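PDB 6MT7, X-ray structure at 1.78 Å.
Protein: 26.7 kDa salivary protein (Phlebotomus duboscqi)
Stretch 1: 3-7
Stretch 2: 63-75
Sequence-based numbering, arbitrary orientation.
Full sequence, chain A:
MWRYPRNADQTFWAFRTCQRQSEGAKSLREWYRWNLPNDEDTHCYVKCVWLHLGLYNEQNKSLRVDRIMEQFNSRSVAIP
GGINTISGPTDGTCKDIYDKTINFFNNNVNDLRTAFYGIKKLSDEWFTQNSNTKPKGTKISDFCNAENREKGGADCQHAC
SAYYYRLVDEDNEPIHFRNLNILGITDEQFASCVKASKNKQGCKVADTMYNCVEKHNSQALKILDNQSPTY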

ATOM      1  N   ARG A   3       3.211 -10.302   2.553  1.00 10.68           N
ATOM      2  CA  ARG A   3       2.438 -11.500   2.278  1.00 16.75           C
ATOM      3  C   ARG A   3       1.672 -11.366   0.967  1.00 13.10           C
ATOM      4  O   ARG A   3       1.233 -10.279   0.583  1.00 15.13           O
ATOM      5  CB  ARG A   3       1.473 -11.791   3.424  1.00 20.12           C
ATOM      6  CG  ARG A   3       2.219 -12.126   4.699  1.00 27.25           C
ATOM      7  CD  ARG A   3       1.293 -12.361   5.862  1.00 31.94           C
ATOM      8  NE  ARG A   3       2.038 -12.466   7.113  1.00 31.31           N
ATOM      9  CZ  ARG A   3       1.465 -12.550   8.306  1.00 29.77           C
ATOM     10  NH1 ARG A   3       0.142 -12.541   8.402  1.00 25.90           N
ATOM     11  NH2 ARG A   3       2.214 -12.635   9.398  1.00 26.94           N
ATOM     12  N   TYR A   4       1.539 -12.490   0.277  1.00  8.40           N
ATOM     13  CA  TYR A   4       0.909 -12.564  -1.030  1.00  6.72           C
ATOM     14  C   TYR A   4      -0.084 -13.718  -1.019  1.00 11.74           C
ATOM     15  O   TYR A   4       0.135 -14.721  -0.331  1.00  9.93           O
ATOM     16  CB  TYR A   4       1.958 -12.757  -2.141  1.00  8.03           C
ATOM     17  CG  TYR A   4       3.029 -11.675  -2.138  1.00  9.18           C
ATOM     18  CD1 TYR A   4       2.820 -10.459  -2.794  1.00 10.40           C
ATOM     19  CD2 TYR A   4       4.228 -11.852  -1.453  1.00  7.62           C
ATOM     20  CE1 TYR A   4       3.780  -9.467  -2.783  1.00  8.90           C
ATOM     21  CE2 TYR A   4       5.196 -10.864  -1.433  1.00 11.28           C
ATOM     22  CZ  TYR A   4       4.967  -9.671  -2.100  1.00  8.14           C
ATOM     23  OH  TYR A   4       5.928  -8.687  -2.078  1.00 11.73           O
ATOM     24  N   PRO A   5      -1.212 -13.581  -1.719  1.00 11.58           N
ATOM     25  CA  PRO A   5      -1.610 -12.406  -2.508  1.00  9.96           C
ATOM     26  C   PRO A   5      -2.031 -11.220  -1.645  1.00 10.47           C
ATOM     27  O   PRO A   5      -2.157 -11.342  -0.424  1.00 11.19           O
ATOM     28  CB  PRO A   5      -2.802 -12.919  -3.316  1.00 11.72           C
ATOM     29  CG  PRO A   5      -3.419 -13.968  -2.419  1.00 16.54           C
ATOM     30  CD  PRO A   5      -2.242 -14.635  -1.734  1.00 12.27           C
ATOM     31  N   ARG A   6      -2.240 -10.083  -2.297  1.00  6.60           N
ATOM     32  CA  ARG A   6      -2.693  -8.878  -1.613  1.00  7.20           C
ATOM     33  C   ARG A   6      -4.208  -8.896  -1.486  1.00  7.36           C
ATOM     34  O   ARG A   6      -4.916  -9.286  -2.418  1.00  8.34           O
ATOM     35  CB  ARG A   6      -2.243  -7.636  -2.386  1.00  6.32           C
ATOM     36  CG  ARG A   6      -0.760  -7.628  -2.750  1.00  6.31           C
ATOM     37  CD  ARG A   6       0.150  -7.737  -1.529  1.00  7.56           C
ATOM     38  NE  ARG A   6       0.028  -6.572  -0.648  1.00  6.94           N
ATOM     39  CZ  ARG A   6       0.357  -6.580   0.641  1.00  7.63           C
ATOM     40  NH1 ARG A   6       0.814  -7.698   1.209  1.00  6.61           N
ATOM     41  NH2 ARG A   6       0.233  -5.468   1.371  1.00  9.26           N
ATOM     42  N   ASN A   7      -4.712  -8.486  -0.319  1.00  6.56           N
ATOM     43  CA  ASN A   7      -6.148  -8.529  -0.107  1.00  6.46           C
ATOM     44  C   ASN A   7      -6.765  -7.186  -0.504  1.00  7.20           C
ATOM     45  O   ASN A   7      -6.069  -6.256  -0.911  1.00  6.38           O
ATOM     46  CB  ASN A   7      -6.465  -8.959   1.340  1.00  6.42           C
ATOM     47  CG  ASN A   7      -6.074  -7.923   2.382  1.00 10.50           C
ATOM     48  OD1 ASN A   7      -6.189  -6.722   2.159  1.00  8.75           O
ATOM     49  ND2 ASN A   7      -5.625  -8.395   3.545  1.00 10.81           N
TER
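Stretch 2 63-75: LRVDRIMEQFNSR

How does stretch 2 lie on stretch 1? Residues 65-74 form a helix, preceded by R64 at its N-cap position, and they pack against a segment with no regular helix or strand. The two run in the same sense: as stretch 1 goes from Y4 through P5 to R6, its partners move along the helix from R64 and R67 to E70, Q71 and S74. The CA atoms of Y4 and R67 are 6.9 Å apart, but those of P5 and Q71 only 5.2 Å, so the backbones draw closer at the proline. The spacing of the partners follows the helical repeat, which brings R67, E70, Q71 and S74 to the same side, while I68 directs its CA-to-CB bond away. In stretch 1, Y4 and P5 point toward the helix, R3 and N7 away from it; the peptide bond between Y4 and P5 is cis. Together the two stretches bury 393 Å².

Which hydrogen bonds join them? Both come from one side chain, the amide of Q71, which reads the backbone of R6 much as a neighbouring strand would. R6 N donates to Q71 OE1 at 2.9 Å, and Q71 NE2 donates to R6 O at 3.0 Å, with N-H...acceptor angles of 162° and 174°. A primary amide carries a donor and an acceptor next to each other, so it can satisfy both backbone groups of a single extended residue. The CA-to-CB bond of Q71 points sideways, but chi1 in t and chi2 in p bring the end of the side chain nearer to stretch 1. The CA-to-CB bond of R6 points sideways and the end of its side chain leads away from the helix; there its NH1 donates to R3 O at 2.7 Å within its own stretch.

What does the Y4 ring rest on? The side chain of R67 lies over one face. R67 CG is 3.7 Å from the centroid of the Y4 ring and 3° off the ring normal, a CH-pi contact almost exactly above the centre. Farther along the same side chain, R67 NE comes within 3.4 Å of Y4 CD2, where the tyrosine carbon sits over a face of the guanidinium. Within its own helix, R67 NH1 donates to E70 OE1 at 2.7 Å, and that bond is part of a salt bridge. At the far end of the tyrosine, Y4 OH lies 3.8 Å from R64 CD.

What fills the contact around P5? Its ring meets polar side chains through van der Waals contact. P5 CB is 3.3 Å from Q71 OE1 and also 3.3 Å from S74 OG, so the proline sits against two residues of neighbouring helical turns. Beside it, Y4 O and E70 OE2 approach to 3.4 Å, yet both are acceptors and no hydrogen bond forms. E70 contributes by packing here, with its OE2 3.7 Å from Y4 CB and 4.0 Å from P5 CD.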

ATOM      1  N   LEU A  63       9.900  -5.568 -11.540  1.00  9.94           N
ATOM      2  CA  LEU A  63       8.628  -6.008 -10.992  1.00  6.89           C
ATOM      3  C   LEU A  63       8.722  -7.450 -10.510  1.00 10.86           C
ATOM      4  O   LEU A  63       9.447  -8.276 -11.076  1.00  8.97           O
ATOM      5  CB  LEU A  63       7.526  -5.889 -12.038  1.00  7.34           C
ATOM      6  CG  LEU A  63       7.210  -4.444 -12.405  1.00 11.62           C
ATOM      7  CD1 LEU A  63       6.241  -4.463 -13.545  1.00 16.53           C
ATOM      8  CD2 LEU A  63       6.636  -3.693 -11.204  1.00 10.62           C
ATOM      9  N   ARG A  64       7.981  -7.739  -9.440  1.00  9.38           N
ATOM     10  CA  ARG A  64       7.871  -9.084  -8.871  1.00  9.25           C
ATOM     11  C   ARG A  64       6.858  -9.862  -9.701  1.00  8.97           C
ATOM     12  O   ARG A  64       5.709 -10.081  -9.309  1.00  7.58           O
ATOM     13  CB  ARG A  64       7.469  -9.015  -7.405  1.00  9.09           C
ATOM     14  CG  ARG A  64       8.479  -8.280  -6.529  1.00 11.64           C
ATOM     15  CD  ARG A  64       8.224  -8.574  -5.051  1.00 11.88           C
ATOM     16  NE  ARG A  64       9.118  -7.799  -4.191  1.00 17.88           N
ATOM     17  CZ  ARG A  64      10.362  -8.154  -3.893  1.00 21.90           C
ATOM     18  NH1 ARG A  64      10.865  -9.276  -4.392  1.00 19.02           N
ATOM     19  NH2 ARG A  64      11.107  -7.384  -3.100  1.00 18.03           N
ATOM     20  N   VAL A  65       7.310 -10.274 -10.886  1.00  7.51           N
ATOM     21  CA  VAL A  65       6.442 -10.971 -11.828  1.00  7.69           C
ATOM     22  C   VAL A  65       5.888 -12.252 -11.210  1.00  7.83           C
ATOM     23  O   VAL A  65       4.727 -12.611 -11.437  1.00  7.89           O
ATOM     24  CB  VAL A  65       7.213 -11.231 -13.136  1.00  8.94           C
ATOM     25  CG1 VAL A  65       6.456 -12.175 -14.052  1.00 10.38           C
ATOM     26  CG2 VAL A  65       7.454  -9.898 -13.839  1.00 11.48           C
ATOM     27  N   ASP A  66       6.694 -12.943 -10.390  1.00  7.92           N
ATOM     28  CA  ASP A  66       6.185 -14.138  -9.725  1.00  8.04           C
ATOM     29  C   ASP A  66       4.966 -13.813  -8.871  1.00  7.80           C
ATOM     30  O   ASP A  66       3.975 -14.555  -8.876  1.00  7.89           O
ATOM     31  CB  ASP A  66       7.286 -14.797  -8.884  1.00 14.67           C
ATOM     32  CG  ASP A  66       7.814 -13.892  -7.769  1.00 12.59           C
ATOM     33  OD1 ASP A  66       8.064 -12.697  -8.024  1.00 12.07           O
ATOM     34  OD2 ASP A  66       8.001 -14.393  -6.638  1.00 15.55           O
ATOM     35  N   ARG A  67       5.005 -12.692  -8.151  1.00  7.83           N
ATOM     36  CA  ARG A  67       3.903 -12.357  -7.258  1.00  7.31           C
ATOM     37  C   ARG A  67       2.716 -11.779  -8.014  1.00  7.26           C
ATOM     38  O   ARG A  67       1.573 -11.898  -7.551  1.00  8.38           O
ATOM     39  CB  ARG A  67       4.380 -11.370  -6.182  1.00  8.00           C
ATOM     40  CG  ARG A  67       5.508 -11.924  -5.279  1.00  8.02           C
ATOM     41  CD  ARG A  67       5.138 -13.265  -4.658  1.00 15.51           C
ATOM     42  NE  ARG A  67       6.131 -13.684  -3.668  1.00 12.14           N
ATOM     43  CZ  ARG A  67       5.949 -14.663  -2.788  1.00  9.30           C
ATOM     44  NH1 ARG A  67       4.815 -15.343  -2.759  1.00  8.57           N
ATOM     45  NH2 ARG A  67       6.918 -14.961  -1.928  1.00 12.83           N
ATOM     46  N   ILE A  68       2.969 -11.130  -9.152  1.00  7.81           N
ATOM     47  CA  ILE A  68       1.884 -10.670 -10.013  1.00  7.31           C
ATOM     48  C   ILE A  68       1.102 -11.865 -10.543  1.00  7.59           C
ATOM     49  O   ILE A  68      -0.134 -11.887 -10.513  1.00  8.42           O
ATOM     50  CB  ILE A  68       2.440  -9.803 -11.160  1.00  7.31           C
ATOM     51  CG1 ILE A  68       3.020  -8.496 -10.617  1.00  7.04           C
ATOM     52  CG2 ILE A  68       1.346  -9.507 -12.192  1.00 11.22           C
ATOM     53  CD1 ILE A  68       3.874  -7.726 -11.632  1.00  7.05           C
HETATM   54  N   MSE A  69       1.818 -12.889 -11.003  1.00  7.83           N
HETATM   55  CA  MSE A  69       1.191 -14.099 -11.505  1.00  9.29           C
HETATM   56  C   MSE A  69       0.421 -14.802 -10.390  1.00  8.34           C
HETATM   57  O   MSE A  69      -0.680 -15.322 -10.603  1.00  9.04           O
HETATM   58  CB  MSE A  69       2.264 -15.005 -12.106  1.00 11.80           C
HETATM   59  CG  MSE A  69       2.651 -14.480 -13.464  1.00 11.91           C
HETATM   60 SE   MSE A  69       3.979 -15.570 -14.353  1.00 21.70          SE
HETATM   61  CE  MSE A  69       5.321 -15.458 -12.978  1.00 31.14           C
ATOM     62  N   GLU A  70       1.001 -14.789  -9.187  1.00  9.36           N
ATOM     63  CA  GLU A  70       0.325 -15.369  -8.030  1.00  8.80           C
ATOM     64  C   GLU A  70      -0.986 -14.650  -7.731  1.00  7.70           C
ATOM     65  O   GLU A  70      -1.982 -15.286  -7.358  1.00  7.91           O
ATOM     66  CB  GLU A  70       1.244 -15.322  -6.815  1.00  9.27           C
ATOM     67  CG  GLU A  70       0.589 -15.830  -5.549  1.00 13.86           C
ATOM     68  CD  GLU A  70       1.545 -15.885  -4.367  1.00 16.70           C
ATOM     69  OE1 GLU A  70       2.751 -15.595  -4.555  1.00 13.32           O
ATOM     70  OE2 GLU A  70       1.078 -16.227  -3.253  1.00 15.16           O
ATOM     71  N   GLN A  71      -1.016 -13.326  -7.902  1.00  7.51           N
ATOM     72  CA  GLN A  71      -2.268 -12.612  -7.693  1.00  7.41           C
ATOM     73  C   GLN A  71      -3.339 -13.122  -8.645  1.00 10.08           C
ATOM     74  O   GLN A  71      -4.473 -13.387  -8.236  1.00  8.33           O
ATOM     75  CB  GLN A  71      -2.075 -11.104  -7.865  1.00  7.43           C
ATOM     76  CG  GLN A  71      -3.303 -10.297  -7.418  1.00  7.11           C
ATOM     77  CD  GLN A  71      -3.336 -10.117  -5.903  1.00  7.73           C
ATOM     78  OE1 GLN A  71      -2.322 -10.283  -5.231  1.00 11.06           O
ATOM     79  NE2 GLN A  71      -4.493  -9.775  -5.367  1.00  7.53           N
ATOM     80  N   PHE A  72      -2.997 -13.263  -9.928  1.00  7.90           N
ATOM     81  CA  PHE A  72      -3.971 -13.767 -10.888  1.00  9.77           C
ATOM     82  C   PHE A  72      -4.409 -15.178 -10.523  1.00  9.83           C
ATOM     83  O   PHE A  72      -5.606 -15.482 -10.481  1.00  9.57           O
ATOM     84  CB  PHE A  72      -3.380 -13.745 -12.295  1.00  8.44           C
ATOM     85  CG  PHE A  72      -3.411 -12.401 -12.943  1.00  9.56           C
ATOM     86  CD1 PHE A  72      -4.480 -12.030 -13.743  1.00 14.95           C
ATOM     87  CD2 PHE A  72      -2.366 -11.517 -12.776  1.00 16.45           C
ATOM     88  CE1 PHE A  72      -4.501 -10.790 -14.360  1.00 17.74           C
ATOM     89  CE2 PHE A  72      -2.389 -10.271 -13.381  1.00 22.31           C
ATOM     90  CZ  PHE A  72      -3.454  -9.912 -14.173  1.00 18.38           C
ATOM     91  N   ASN A  73      -3.447 -16.055 -10.239  1.00 11.20           N
ATOM     92  CA  ASN A  73      -3.795 -17.440  -9.937  1.00 12.11           C
ATOM     93  C   ASN A  73      -4.678 -17.536  -8.701  1.00 12.34           C
ATOM     94  O   ASN A  73      -5.654 -18.298  -8.683  1.00 14.60           O
ATOM     95  CB  ASN A  73      -2.526 -18.276  -9.754  1.00 10.32           C
ATOM     96  CG  ASN A  73      -1.809 -18.533 -11.066  1.00 20.46           C
ATOM     97  OD1 ASN A  73      -2.429 -18.573 -12.129  1.00 25.93           O
ATOM     98  ND2 ASN A  73      -0.497 -18.710 -10.996  1.00 24.26           N
ATOM     99  N   SER A  74      -4.361 -16.766  -7.659  1.00  9.26           N
ATOM    100  CA  SER A  74      -5.123 -16.877  -6.420  1.00  9.17           C
ATOM    101  C   SER A  74      -6.546 -16.352  -6.585  1.00 11.48           C
ATOM    102  O   SER A  74      -7.459 -16.802  -5.882  1.00 12.96           O
ATOM    103  CB  SER A  74      -4.407 -16.130  -5.298  1.00 16.18           C
ATOM    104  OG  SER A  74      -4.467 -14.731  -5.527  1.00 25.79           O
ATOM    105  N   ARG A  75      -6.757 -15.425  -7.512  1.00 10.99           N
ATOM    106  CA  ARG A  75      -8.066 -14.856  -7.792  1.00 10.46           C
ATOM    107  C   ARG A  75      -8.800 -15.574  -8.921  1.00 12.98           C
ATOM    108  O   ARG A  75      -9.870 -15.113  -9.336  1.00 13.95           O
ATOM    109  CB  ARG A  75      -7.921 -13.371  -8.138  1.00 11.07           C
ATOM    110  CG  ARG A  75      -7.244 -12.547  -7.042  1.00 10.34           C
ATOM    111  CD  ARG A  75      -8.225 -12.105  -5.980  1.00 13.37           C
ATOM    112  NE  ARG A  75      -9.303 -11.325  -6.566  1.00 11.90           N
ATOM    113  CZ  ARG A  75     -10.585 -11.676  -6.546  1.00 14.30           C
ATOM    114  NH1 ARG A  75     -10.971 -12.800  -5.950  1.00 18.21           N
ATOM    115  NH2 ARG A  75     -11.486 -10.896  -7.125  1.00 12.51           N
TER